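Local structure of amidohydrolase (Pseudomonas aeruginosa, 2I5G) at residues Y90-A95 / G114-C119; E132-L137 / G161-E166; C155-V160 / K174-S179; E167-S172 / K199-H204; H180-G185 / G209-A214. The protein probably acts as a metal-dependent dipeptidase of the membrane dipeptidase (peptidase M19) family, whose members are built on a TIM-barrel fold. The protein carries 2 engineered substitutions. All coordinates share one frame; numbering follows the deposited sequence.

Contact 1 of 5, residues Y90-A95 / G114-C119; sequences YGFQNA and GIVQMC
Tyr90-Phe92 and Gly114-Gln117 are neighbouring parallel strands, joined first by backbone bonds. Gly114 N donates to Tyr90 O, Phe92 N to Ile115 O and Gln117 N to Phe92 O, all three at 2.8 to 3.0 Å. The strand axes diverge by only 15°. A looser link follows where the strands end, with Ala95 N making a weak bond to Met118 O.

Apolar contact lies on the face of the sheet carrying Phe92 and Val116. These side chains run side by side and point the same way, Phe92 CB lying 4.0 Å from Val116 CG1. Val116 CG2 comes obliquely against the ring, near CD2. The Phe92 ring also meets Phe108 edge-to-face; Phe108 belongs to helix 103-110, the connection that makes these strands a beta-alpha-beta unit of the TIM barrel. Gly91 is bridged to Ile115, whose side chain points to the opposite face.

Side-chain polar contact gathers at the C-terminal ends of the strands, the end where TIM-barrel enzymes place their active sites. Gln117 has CG anti to its backbone N (chi1 -168°) and an extended chain beyond, and its NE2 donates to Gln93 O. The acceptor lies close to the Gln117 amide plane, although the modelled length is too short to be trusted. The same NE2 makes a weak bond to Gln93 OE1 at 3.3 Å, the two amide planes being turned 52° apart. The other ends of these amides are held too: Gln117 OE1 is bonded to His159 N, and Gln93 NE2 to Thr40 OG1. Asn94 ND2 is bonded to Val43 O.

Contact 2 of 5, residues E132-L137 / G161-E166; sequences ERDGGL and GSKTSE
Asp134 drives its side chain into the first turn of the helix that begins at Ser162, and this is the tight part of the contact. Its CG stands anti to the backbone N (chi1 -176°), which sets CG over the helix start just beyond the N-cap residue Gly161. There OD1 accepts from Thr164 N at 3.0 Å, while OD2 takes Gly136 N of its own loop in an Asx turn. Both oxygens are modelled too close to the Thr164 methyl, so their exact places are doubtful. A carboxylate at this end would probably be favoured by the helix dipole. Alongside, Thr164 CB packs 3.6 Å from Gly136 C. Gly136 itself has phi 97°, a conformation that suits glycine.

The outer side is looser and exposed. Lys163 runs antiparallel to the Asp134 side chain, and kinks at its last three torsions fold it back on itself. NZ thus returns to the main chain, where it donates to Asp134 O at 2.8 Å, in the carbonyl plane and on a lone pair. The ammonium group stays clear of the carboxylate, NZ being 5.1 Å from Asp134 OD2, so any attraction acts over a distance. Arg133 and Glu132 turn to the second subunit, Arg133 NH2 forming a salt bridge with Glu167 of that subunit and Glu132 OE1 a hydrogen bond with its Gly139 N. The contact thus ties the long loop between strand 113-117 and helix 139-151 to the N-terminal end of helix 162-171, whose Ser162 touches Glu197 of helix 195-203.

Contact 3 of 5, residues C155-V160 / K174-S179; sequences CDLSHV and KPVCYS
Asp156 OD1 is gripped by Ser179, whose backbone N donates to it at 2.8 Å with an N-H...O angle of 159°, nearly along the C-O axis. Ser179 OG stands 3.0 Å from both Asp156 OD1 and Asp156 OD2, a weak bond whose single proton could go to either oxygen. Asp156 CG, anti to the backbone N (chi1 -177°), is directed toward this corner of the chain.

Behind it the two backbones form a single bridge at Asp156 and Cys177. Cys177 N donates to Cys155 O at 2.9 Å, and Leu157 N to Cys177 O at 2.7 Å. Further back, where the chains part, one water links the backbones, accepting from Cys155 N and donating to Pro175 O.

Apolar groups fill the other side. Cys155 CB rests 3.5 Å from Val176 CG1, and Leu157 CD1 touches Val176 CG2, the two side chains being inclined to each other. The Tyr178 ring lies with its edge to the backbone, Leu157 C and Ser158 N being near its plane, while Leu157 CB approaches CE1 obliquely at 3.4 Å. Ser158 OG has its hydrogen bond just past the contact, with His180 N.

Within the barrel this bridge joins the two parallel sheets: strand 154-156 is paired on its other side with strand 113-117, and strand 177-181 with strand 207-210. Helix 162-171 makes the connection between the bridged strands and lies over Leu157 and Val176 through Val168 and Ile169, while Pro175 and Cys177 touch helix 304-323.

Contact 4 of 5, residues E167-S172 / K199-H204; sequences EVILES and KFIADH
Ile169 packs against Phe200, Ile201 and His204 of the next helix. Its CB lies 4.2 Å from Phe200 CE2. The CG2 branch goes to the histidine, 3.6 Å from His204 CB and a little farther from His204 CG, the two side chains crossing at about a right angle. CG1, set anti to the carbonyl carbon (chi1 -61°), turns inward, where Leu157 and Val176, at the ends of the barrel strands, meet it. Beyond it the tip, CD1, touches two residues of the other helix: it is 3.9 Å from Ile201 CB and equally near Phe200 CD2, reaching the phenyl ring at its edge and in its plane.

Helices 162-171 and 195-203 run almost parallel here, their short segments 12° apart with axes 10.5 Å from each other. They are successive outer helices of the TIM barrel, strand 177-181 lying between them in the chain, and parallel neighbours of this kind form its outer layer.

Nearer the surface, Leu170 offers a single methyl. Its CD1 touches Phe200 CZ at 3.6 Å, the two side chains crossing at about a right angle, and also lies against the NE2 side of the His204 ring. That imidazole is fixed by its own helix: His204 ND1 donates to Phe200 O at 2.7 Å, in the carbonyl plane, and CE1 sits over one face of the Phe200 ring, offset toward its rim. On the far flank of helix 162-171, Glu171 forms a salt bridge with Arg142 of helix 139-151.

Contact 5 of 5, residues H180-G185 / G209-A214; sequences HCLPSG and GVTMFA
His180 meets Thr211 through its CB, 3.8 Å from Thr211 CB, while its imidazole projects beyond the contact to His159. Those two rings meet with planes about 55° apart, and their NE2 atoms are hydrogen-bonded. The other flat group, the Phe213 ring, also leads off: it packs edge-to-face with Phe275 and obliquely against Phe216.

The backbones are joined by a parallel bridge between Cys181 and Val210. Cys181 N donates to Gly209 O at 3.1 Å. Thr211 N donates to Cys181 O at 3.0 Å, approaching from 37° above the carbonyl plane. Leu182 supplies the apolar part, crossing its partners at about a right angle. Its CG abuts Thr211 CG2 at 3.4 Å, and its CD2 lies 3.5 Å from Val210 CG1. Thr211 OG1, anti to the backbone N (chi1 -170°), turns from this methyl side to Thr248 O.

In this beta-alpha-beta unit, with helix 195-203 as its crossover, the buried polar tips are satisfied by residues of adjoining loops. The chemistry suggests that main-chain bonds hold the strand ends together while His180 and Thr211 extend the hydrogen bonding to the rest of the barrel mouth.

In the fold
The contacts follow the TIM barrel round from strand 86-92 to strand 207-210. Contact 1 lies in the six-stranded sheet, contact 5 in the three-stranded one, and contact 3 bridges the two, its centre 9 Å from that of contact 1 and 13 Å from that of contact 5. Gln117, His159 and His180 connect these three at the C-terminal ends of the strands. Contacts 2 and 4 share helix 162-171 on the outside, at its start and its end, with centres 13 Å apart. Along the chain contact 3 alternates with both, because that helix links its strands. The seam between the two sheets, the outer helical layer and the subunit interface (through Glu167) thus come together around residues 154-181.

Contact 1 of 5, residues Y90-A95 / G114-C119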
# COMPACT_ATOMS: atom_id res chain seq x y z
N TYR A 90 -2.52 -15.96 -18.06
CA TYR A 90 -3.01 -14.88 -17.20
C TYR A 90 -1.92 -14.09 -16.50
O TYR A 90 -1.02 -14.68 -15.89
CB TYR A 90 -3.96 -15.42 -16.14
CG TYR A 90 -5.27 -15.93 -16.68
CD1 TYR A 90 -5.74 -15.52 -17.93
CD2 TYR A 90 -6.06 -16.79 -15.92
CE1 TYR A 90 -6.97 -15.94 -18.40
CE2 TYR A 90 -7.30 -17.22 -16.39
CZ TYR A 90 -7.75 -16.79 -17.63
OH TYR A 90 -8.98 -17.19 -18.08
N GLY A 91 -2.04 -12.77 -16.56
CA GLY A 91 -1.07 -11.91 -15.91
C GLY A 91 -1.68 -10.74 -15.15
O GLY A 91 -2.80 -10.30 -15.45
N PHE A 92 -0.95 -10.26 -14.14
CA PHE A 92 -1.38 -9.11 -13.35
C PHE A 92 -0.37 -8.00 -13.60
O PHE A 92 0.83 -8.26 -13.68
CB PHE A 92 -1.33 -9.39 -11.84
CG PHE A 92 -2.31 -10.42 -11.36
CD1 PHE A 92 -3.22 -11.01 -12.23
CD2 PHE A 92 -2.35 -10.76 -10.01
CE1 PHE A 92 -4.15 -11.93 -11.75
CE2 PHE A 92 -3.27 -11.68 -9.53
CZ PHE A 92 -4.17 -12.26 -10.40
N GLN A 93 -0.84 -6.77 -13.73
CA GLN A 93 0.09 -5.68 -13.92
C GLN A 93 0.22 -4.94 -12.59
O GLN A 93 0.69 -3.80 -12.53
CB GLN A 93 -0.39 -4.75 -15.03
CG GLN A 93 -0.10 -5.30 -16.41
CD GLN A 93 0.13 -4.20 -17.44
OE1 GLN A 93 1.01 -3.35 -17.27
NE2 GLN A 93 -0.65 -4.23 -18.52
N ASN A 94 -0.18 -5.61 -11.52
CA ASN A 94 -0.10 -5.03 -10.18
C ASN A 94 -0.14 -6.13 -9.13
O ASN A 94 -0.91 -7.08 -9.26
CB ASN A 94 -1.27 -4.07 -9.95
CG ASN A 94 -1.00 -3.08 -8.83
OD1 ASN A 94 -0.22 -3.34 -7.92
ND2 ASN A 94 -1.67 -1.93 -8.89
N ALA A 95 0.69 -6.01 -8.10
CA ALA A 95 0.71 -6.99 -7.03
C ALA A 95 -0.41 -6.69 -6.04
O ALA A 95 -0.64 -7.46 -5.11
CB ALA A 95 2.05 -6.95 -6.32
N GLY A 114 0.39 -16.62 -14.10
CA GLY A 114 1.80 -16.96 -14.19
C GLY A 114 2.80 -15.82 -14.21
O GLY A 114 4.00 -16.04 -14.13
N ILE A 115 2.31 -14.59 -14.34
CA ILE A 115 3.19 -13.43 -14.36
C ILE A 115 2.54 -12.30 -13.58
O ILE A 115 1.36 -12.00 -13.76
CB ILE A 115 3.47 -12.97 -15.81
CG1 ILE A 115 4.04 -14.13 -16.63
CG2 ILE A 115 4.48 -11.81 -15.81
CD1 ILE A 115 4.45 -13.77 -18.04
N VAL A 116 3.31 -11.66 -12.70
CA VAL A 116 2.76 -10.57 -11.92
C VAL A 116 3.72 -9.40 -11.84
O VAL A 116 4.88 -9.56 -11.47
CB VAL A 116 2.44 -11.03 -10.48
CG1 VAL A 116 1.93 -9.87 -9.66
CG2 VAL A 116 1.40 -12.14 -10.53
N GLN A 117 3.22 -8.22 -12.20
CA GLN A 117 4.02 -7.01 -12.13
C GLN A 117 3.99 -6.60 -10.67
O GLN A 117 2.95 -6.68 -10.01
CB GLN A 117 3.40 -5.92 -13.01
CG GLN A 117 4.30 -4.73 -13.23
CD GLN A 117 3.79 -3.78 -14.30
OE1 GLN A 117 4.55 -3.30 -15.13
NE2 GLN A 117 2.49 -3.50 -14.28
N MSE A 118 5.14 -6.17 -10.14
CA MSE A 118 5.23 -5.77 -8.74
C MSE A 118 4.38 -4.56 -8.38
O MSE A 118 3.69 -4.56 -7.36
CB MSE A 118 6.69 -5.50 -8.37
CG MSE A 118 7.23 -6.41 -7.28
SE MSE A 118 6.79 -8.27 -7.63
CE MSE A 118 7.55 -8.37 -9.39
N CYS A 119 4.44 -3.52 -9.20
CA CYS A 119 3.68 -2.32 -8.92
C CYS A 119 3.13 -1.74 -10.20
O CYS A 119 3.47 -2.21 -11.30
CB CYS A 119 4.58 -1.28 -8.25
SG CYS A 119 5.52 -1.89 -6.83

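Contact 2 of 5, residues E132-L137 / G161-E166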
# COMPACT_ATOMS: atom_id res chain seq x y z
N GLU A 132 6.35 8.23 -9.65
CA GLU A 132 6.41 8.93 -8.38
C GLU A 132 7.71 8.61 -7.65
O GLU A 132 8.39 7.64 -7.98
CB GLU A 132 5.21 8.49 -7.54
CG GLU A 132 5.08 9.11 -6.17
CD GLU A 132 3.85 8.58 -5.42
OE1 GLU A 132 3.40 9.27 -4.48
OE2 GLU A 132 3.35 7.49 -5.76
N ARG A 133 8.05 9.44 -6.66
CA ARG A 133 9.25 9.23 -5.85
C ARG A 133 9.24 7.75 -5.46
O ARG A 133 8.28 7.26 -4.87
CB ARG A 133 9.18 10.11 -4.61
CG ARG A 133 10.39 10.05 -3.69
CD ARG A 133 9.98 10.31 -2.24
NE ARG A 133 9.28 11.59 -2.07
CZ ARG A 133 8.50 11.88 -1.03
NH1 ARG A 133 8.30 11.00 -0.07
NH2 ARG A 133 7.91 13.07 -0.96
N ASP A 134 10.31 7.03 -5.80
CA ASP A 134 10.41 5.60 -5.52
C ASP A 134 11.07 5.30 -4.18
O ASP A 134 12.25 5.57 -3.99
CB ASP A 134 11.19 4.94 -6.68
CG ASP A 134 11.27 3.42 -6.56
OD1 ASP A 134 11.50 2.77 -7.60
OD2 ASP A 134 11.11 2.89 -5.45
N GLY A 135 10.30 4.74 -3.26
CA GLY A 135 10.82 4.43 -1.93
C GLY A 135 11.59 3.12 -1.79
O GLY A 135 12.18 2.86 -0.74
N GLY A 136 11.60 2.30 -2.83
CA GLY A 136 12.31 1.04 -2.77
C GLY A 136 11.38 -0.10 -2.42
O GLY A 136 10.19 0.12 -2.16
N LEU A 137 11.92 -1.31 -2.43
CA LEU A 137 11.15 -2.51 -2.10
C LEU A 137 10.88 -2.54 -0.60
O LEU A 137 11.80 -2.45 0.22
CB LEU A 137 11.94 -3.75 -2.51
CG LEU A 137 11.25 -5.10 -2.30
CD1 LEU A 137 9.92 -5.12 -3.05
CD2 LEU A 137 12.16 -6.21 -2.79
N GLY A 161 9.23 1.44 -10.49
CA GLY A 161 10.29 2.44 -10.48
C GLY A 161 11.66 1.80 -10.41
O GLY A 161 11.77 0.59 -10.18
N SER A 162 12.70 2.60 -10.59
CA SER A 162 14.08 2.11 -10.59
C SER A 162 14.59 1.57 -9.24
O SER A 162 15.22 0.52 -9.20
CB SER A 162 15.02 3.19 -11.10
OG SER A 162 14.95 4.34 -10.28
N LYS A 163 14.35 2.30 -8.16
CA LYS A 163 14.78 1.86 -6.84
C LYS A 163 14.22 0.50 -6.49
O LYS A 163 14.96 -0.42 -6.15
CB LYS A 163 14.37 2.87 -5.76
CG LYS A 163 15.41 3.94 -5.45
CD LYS A 163 15.51 4.98 -6.56
CE LYS A 163 14.36 5.99 -6.49
NZ LYS A 163 14.38 6.80 -5.24
N THR A 164 12.90 0.35 -6.55
CA THR A 164 12.32 -0.93 -6.20
C THR A 164 12.62 -1.98 -7.26
O THR A 164 12.74 -3.18 -6.95
CB THR A 164 10.78 -0.82 -5.93
OG1 THR A 164 10.11 -1.95 -6.49
CG2 THR A 164 10.22 0.46 -6.50
N SER A 165 12.79 -1.56 -8.51
CA SER A 165 13.10 -2.51 -9.56
C SER A 165 14.43 -3.20 -9.29
O SER A 165 14.53 -4.42 -9.40
CB SER A 165 13.14 -1.83 -10.93
OG SER A 165 11.83 -1.71 -11.47
N GLU A 166 15.45 -2.42 -8.93
CA GLU A 166 16.76 -3.00 -8.68
C GLU A 166 16.77 -3.97 -7.51
O GLU A 166 17.42 -5.01 -7.56
CB GLU A 166 17.80 -1.91 -8.43
CG GLU A 166 19.20 -2.48 -8.26
CD GLU A 166 20.25 -1.43 -7.98
OE1 GLU A 166 20.36 -0.47 -8.79
OE2 GLU A 166 20.97 -1.56 -6.96

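Contact 3 of 5, residues C155-V160 / K174-S179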
# COMPACT_ATOMS: atom_id res chain seq x y z
N CYS A 155 8.25 -12.43 -11.77
CA CYS A 155 8.21 -11.03 -11.35
C CYS A 155 8.39 -10.12 -12.56
O CYS A 155 9.34 -10.26 -13.33
CB CYS A 155 9.33 -10.75 -10.36
SG CYS A 155 9.22 -11.66 -8.79
N ASP A 156 7.46 -9.18 -12.72
CA ASP A 156 7.49 -8.24 -13.84
C ASP A 156 7.75 -6.85 -13.26
O ASP A 156 7.25 -6.52 -12.17
CB ASP A 156 6.15 -8.29 -14.59
CG ASP A 156 6.13 -7.37 -15.81
OD1 ASP A 156 7.14 -7.32 -16.54
OD2 ASP A 156 5.09 -6.72 -16.04
N LEU A 157 8.52 -6.04 -13.99
CA LEU A 157 8.88 -4.71 -13.51
C LEU A 157 8.74 -3.58 -14.51
O LEU A 157 9.26 -2.48 -14.29
CB LEU A 157 10.32 -4.73 -13.00
CG LEU A 157 10.66 -5.76 -11.93
CD1 LEU A 157 12.17 -5.89 -11.85
CD2 LEU A 157 10.07 -5.37 -10.59
N SER A 158 8.03 -3.81 -15.61
CA SER A 158 7.85 -2.76 -16.62
C SER A 158 7.38 -1.41 -16.06
O SER A 158 7.92 -0.36 -16.42
CB SER A 158 6.87 -3.22 -17.71
OG SER A 158 7.42 -4.28 -18.47
N HIS A 159 6.39 -1.44 -15.17
CA HIS A 159 5.83 -0.22 -14.59
C HIS A 159 6.38 0.13 -13.21
O HIS A 159 5.95 1.10 -12.59
CB HIS A 159 4.29 -0.34 -14.53
CG HIS A 159 3.63 -0.42 -15.88
ND1 HIS A 159 3.17 0.70 -16.55
CD2 HIS A 159 3.35 -1.48 -16.68
CE1 HIS A 159 2.64 0.33 -17.70
NE2 HIS A 159 2.73 -0.98 -17.80
N VAL A 160 7.34 -0.66 -12.72
CA VAL A 160 7.93 -0.40 -11.41
C VAL A 160 9.09 0.61 -11.52
O VAL A 160 9.81 0.64 -12.52
CB VAL A 160 8.46 -1.70 -10.76
CG1 VAL A 160 9.01 -1.40 -9.37
CG2 VAL A 160 7.34 -2.73 -10.67
N LYS A 174 14.95 -16.27 -9.20
CA LYS A 174 14.50 -16.68 -10.51
C LYS A 174 14.47 -15.42 -11.37
O LYS A 174 14.15 -14.34 -10.88
CB LYS A 174 13.09 -17.28 -10.43
CG LYS A 174 13.04 -18.69 -9.86
CD LYS A 174 13.74 -19.69 -10.76
CE LYS A 174 13.37 -21.11 -10.36
NZ LYS A 174 13.93 -22.15 -11.28
N PRO A 175 14.79 -15.56 -12.66
CA PRO A 175 14.80 -14.42 -13.57
C PRO A 175 13.54 -13.57 -13.47
O PRO A 175 12.44 -14.10 -13.30
CB PRO A 175 14.93 -15.09 -14.94
CG PRO A 175 15.73 -16.32 -14.64
CD PRO A 175 15.07 -16.82 -13.38
N VAL A 176 13.70 -12.26 -13.56
CA VAL A 176 12.56 -11.35 -13.54
C VAL A 176 12.51 -10.72 -14.93
O VAL A 176 13.37 -10.99 -15.77
CB VAL A 176 12.71 -10.26 -12.47
CG1 VAL A 176 12.75 -10.91 -11.08
CG2 VAL A 176 13.95 -9.44 -12.72
N CYS A 177 11.53 -9.87 -15.19
CA CYS A 177 11.44 -9.29 -16.52
C CYS A 177 10.78 -7.93 -16.60
O CYS A 177 10.15 -7.47 -15.65
CB CYS A 177 10.65 -10.24 -17.42
SG CYS A 177 8.89 -10.37 -16.94
N TYR A 178 10.96 -7.31 -17.76
CA TYR A 178 10.34 -6.04 -18.10
C TYR A 178 9.52 -6.49 -19.31
O TYR A 178 9.91 -6.25 -20.45
CB TYR A 178 11.35 -4.99 -18.55
CG TYR A 178 12.19 -4.36 -17.46
CD1 TYR A 178 11.62 -3.96 -16.25
CD2 TYR A 178 13.56 -4.14 -17.65
CE1 TYR A 178 12.39 -3.35 -15.26
CE2 TYR A 178 14.33 -3.53 -16.66
CZ TYR A 178 13.74 -3.14 -15.47
OH TYR A 178 14.51 -2.53 -14.50
N SER A 179 8.41 -7.18 -19.04
CA SER A 179 7.54 -7.70 -20.09
C SER A 179 7.31 -6.75 -21.25
O SER A 179 7.22 -7.18 -22.40
CB SER A 179 6.19 -8.12 -19.49
OG SER A 179 5.48 -7.01 -18.97
O HOH W 1 10.36 -14.15 -11.12

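Contact 4 of 5, residues E167-S172 / K199-H204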
# COMPACT_ATOMS: atom_id res chain seq x y z
N GLU A 167 16.05 -3.63 -6.44
CA GLU A 167 15.99 -4.50 -5.27
C GLU A 167 15.35 -5.83 -5.63
O GLU A 167 15.80 -6.89 -5.19
CB GLU A 167 15.21 -3.82 -4.14
CG GLU A 167 15.97 -2.65 -3.51
CD GLU A 167 15.11 -1.81 -2.58
OE1 GLU A 167 14.52 -2.37 -1.64
OE2 GLU A 167 15.04 -0.59 -2.79
N VAL A 168 14.31 -5.78 -6.46
CA VAL A 168 13.63 -6.99 -6.88
C VAL A 168 14.55 -7.90 -7.71
O VAL A 168 14.54 -9.12 -7.55
CB VAL A 168 12.36 -6.65 -7.72
CG1 VAL A 168 11.73 -7.91 -8.30
CG2 VAL A 168 11.35 -5.93 -6.83
N ILE A 169 15.36 -7.30 -8.58
CA ILE A 169 16.27 -8.10 -9.40
C ILE A 169 17.30 -8.81 -8.51
O ILE A 169 17.68 -9.95 -8.76
CB ILE A 169 17.03 -7.23 -10.43
CG1 ILE A 169 16.03 -6.55 -11.37
CG2 ILE A 169 18.02 -8.09 -11.21
CD1 ILE A 169 16.66 -5.57 -12.33
N LEU A 170 17.74 -8.11 -7.47
CA LEU A 170 18.73 -8.62 -6.54
C LEU A 170 18.16 -9.62 -5.53
O LEU A 170 18.89 -10.43 -4.97
CB LEU A 170 19.36 -7.45 -5.79
CG LEU A 170 20.78 -6.96 -6.11
CD1 LEU A 170 21.17 -7.26 -7.55
CD2 LEU A 170 20.85 -5.47 -5.83
N GLU A 171 16.85 -9.57 -5.32
CA GLU A 171 16.18 -10.44 -4.35
C GLU A 171 15.64 -11.76 -4.90
O GLU A 171 15.70 -12.79 -4.23
CB GLU A 171 15.05 -9.65 -3.67
CG GLU A 171 14.00 -10.46 -2.90
CD GLU A 171 14.49 -10.97 -1.56
OE1 GLU A 171 15.04 -10.17 -0.77
OE2 GLU A 171 14.31 -12.18 -1.29
N SER A 172 15.10 -11.74 -6.12
CA SER A 172 14.55 -12.97 -6.69
C SER A 172 15.63 -13.96 -7.06
O SER A 172 16.71 -13.58 -7.50
CB SER A 172 13.71 -12.67 -7.93
OG SER A 172 14.55 -12.36 -9.02
N LYS A 199 21.21 -3.24 -19.02
CA LYS A 199 22.40 -4.08 -18.90
C LYS A 199 22.40 -4.79 -17.56
O LYS A 199 22.85 -5.94 -17.46
CB LYS A 199 23.66 -3.22 -19.05
CG LYS A 199 24.96 -3.97 -18.78
CD LYS A 199 26.18 -3.11 -19.09
CE LYS A 199 27.41 -3.56 -18.30
NZ LYS A 199 27.78 -4.97 -18.55
N PHE A 200 21.89 -4.10 -16.54
CA PHE A 200 21.83 -4.65 -15.19
C PHE A 200 20.86 -5.82 -15.07
O PHE A 200 21.13 -6.78 -14.35
CB PHE A 200 21.43 -3.55 -14.20
CG PHE A 200 21.52 -3.96 -12.75
CD1 PHE A 200 22.70 -3.80 -12.04
CD2 PHE A 200 20.42 -4.52 -12.10
CE1 PHE A 200 22.79 -4.18 -10.70
CE2 PHE A 200 20.50 -4.91 -10.77
CZ PHE A 200 21.68 -4.74 -10.06
N ILE A 201 19.72 -5.76 -15.76
CA ILE A 201 18.76 -6.85 -15.64
C ILE A 201 19.18 -8.06 -16.46
O ILE A 201 18.85 -9.19 -16.10
CB ILE A 201 17.33 -6.43 -16.07
CG1 ILE A 201 16.35 -7.55 -15.74
CG2 ILE A 201 17.29 -6.11 -17.56
CD1 ILE A 201 14.92 -7.27 -16.14
N ALA A 202 19.90 -7.83 -17.54
CA ALA A 202 20.36 -8.95 -18.36
C ALA A 202 21.53 -9.65 -17.65
O ALA A 202 21.61 -10.88 -17.66
CB ALA A 202 20.80 -8.45 -19.74
N ASP A 203 22.42 -8.87 -17.04
CA ASP A 203 23.56 -9.45 -16.34
C ASP A 203 23.11 -10.38 -15.23
O ASP A 203 23.79 -11.37 -14.93
CB ASP A 203 24.46 -8.35 -15.77
CG ASP A 203 25.37 -7.75 -16.81
OD1 ASP A 203 25.93 -8.51 -17.62
OD2 ASP A 203 25.55 -6.51 -16.81
N HIS A 204 21.97 -10.07 -14.63
CA HIS A 204 21.43 -10.89 -13.55
C HIS A 204 20.46 -11.96 -14.07
O HIS A 204 19.53 -12.35 -13.38
CB HIS A 204 20.74 -10.01 -12.50
CG HIS A 204 21.69 -9.15 -11.73
ND1 HIS A 204 22.27 -8.02 -12.25
CD2 HIS A 204 22.22 -9.30 -10.49
CE1 HIS A 204 23.11 -7.50 -11.37
NE2 HIS A 204 23.10 -8.26 -10.29

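Contact 5 of 5, residues H180-G185 / G209-A214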
# COMPACT_ATOMS: atom_id res chain seq x y z
N HIS A 180 7.20 -5.46 -20.96
CA HIS A 180 6.96 -4.48 -22.01
C HIS A 180 7.53 -3.09 -21.70
O HIS A 180 6.99 -2.35 -20.88
CB HIS A 180 5.46 -4.37 -22.30
CG HIS A 180 4.62 -3.95 -21.13
ND1 HIS A 180 4.47 -4.72 -20.00
CD2 HIS A 180 3.88 -2.83 -20.92
CE1 HIS A 180 3.66 -4.10 -19.15
NE2 HIS A 180 3.29 -2.96 -19.69
N CYS A 181 8.62 -2.74 -22.36
CA CYS A 181 9.24 -1.43 -22.15
C CYS A 181 10.07 -0.99 -23.34
O CYS A 181 10.27 -1.74 -24.30
CB CYS A 181 10.13 -1.47 -20.91
SG CYS A 181 11.55 -2.53 -21.15
N LEU A 182 10.57 0.23 -23.29
CA LEU A 182 11.38 0.78 -24.36
C LEU A 182 12.59 1.50 -23.79
O LEU A 182 12.57 1.96 -22.65
CB LEU A 182 10.54 1.74 -25.20
CG LEU A 182 9.57 1.04 -26.15
CD1 LEU A 182 8.67 2.07 -26.84
CD2 LEU A 182 10.37 0.25 -27.17
N PRO A 183 13.66 1.60 -24.59
CA PRO A 183 14.91 2.26 -24.17
C PRO A 183 14.79 3.77 -24.04
O PRO A 183 14.32 4.45 -24.96
CB PRO A 183 15.87 1.85 -25.27
CG PRO A 183 15.00 1.89 -26.47
CD PRO A 183 13.75 1.18 -26.00
N SER A 184 15.23 4.30 -22.91
CA SER A 184 15.18 5.74 -22.69
C SER A 184 16.32 6.40 -23.48
O SER A 184 16.44 7.62 -23.53
CB SER A 184 15.30 6.06 -21.20
OG SER A 184 16.44 5.46 -20.65
N GLY A 185 17.16 5.56 -24.09
CA GLY A 185 18.26 6.05 -24.89
C GLY A 185 17.74 6.51 -26.24
O GLY A 185 18.50 6.97 -27.09
N GLY A 209 11.19 -7.74 -22.65
CA GLY A 209 10.27 -7.75 -23.78
C GLY A 209 10.11 -6.31 -24.25
O GLY A 209 9.67 -5.44 -23.48
N VAL A 210 10.48 -6.04 -25.50
CA VAL A 210 10.38 -4.69 -26.05
C VAL A 210 8.96 -4.41 -26.51
O VAL A 210 8.34 -5.24 -27.17
CB VAL A 210 11.34 -4.50 -27.25
CG1 VAL A 210 11.34 -3.06 -27.69
CG2 VAL A 210 12.74 -4.94 -26.86
N THR A 211 8.45 -3.24 -26.14
CA THR A 211 7.10 -2.83 -26.49
C THR A 211 7.07 -1.84 -27.65
O THR A 211 8.12 -1.39 -28.11
CB THR A 211 6.38 -2.19 -25.28
OG1 THR A 211 4.99 -2.02 -25.59
CG2 THR A 211 7.00 -0.83 -24.95
N MSE A 212 5.87 -1.48 -28.09
CA MSE A 212 5.70 -0.55 -29.21
C MSE A 212 4.69 0.57 -28.93
O MSE A 212 4.17 1.18 -29.86
CB MSE A 212 5.25 -1.32 -30.45
CG MSE A 212 3.99 -2.13 -30.22
SE MSE A 212 3.25 -2.87 -31.84
CE MSE A 212 4.04 -4.62 -31.76
N PHE A 213 4.43 0.85 -27.66
CA PHE A 213 3.48 1.89 -27.31
C PHE A 213 3.91 3.27 -27.83
O PHE A 213 4.94 3.80 -27.42
CB PHE A 213 3.28 1.95 -25.81
CG PHE A 213 1.96 2.51 -25.41
CD1 PHE A 213 0.78 1.86 -25.76
CD2 PHE A 213 1.88 3.70 -24.69
CE1 PHE A 213 -0.46 2.38 -25.41
CE2 PHE A 213 0.64 4.23 -24.33
CZ PHE A 213 -0.53 3.57 -24.69
N ALA A 214 3.10 3.83 -28.72
CA ALA A 214 3.36 5.13 -29.33
C ALA A 214 4.02 6.16 -28.42
O ALA A 214 5.14 6.61 -28.68
CB ALA A 214 2.07 5.70 -29.92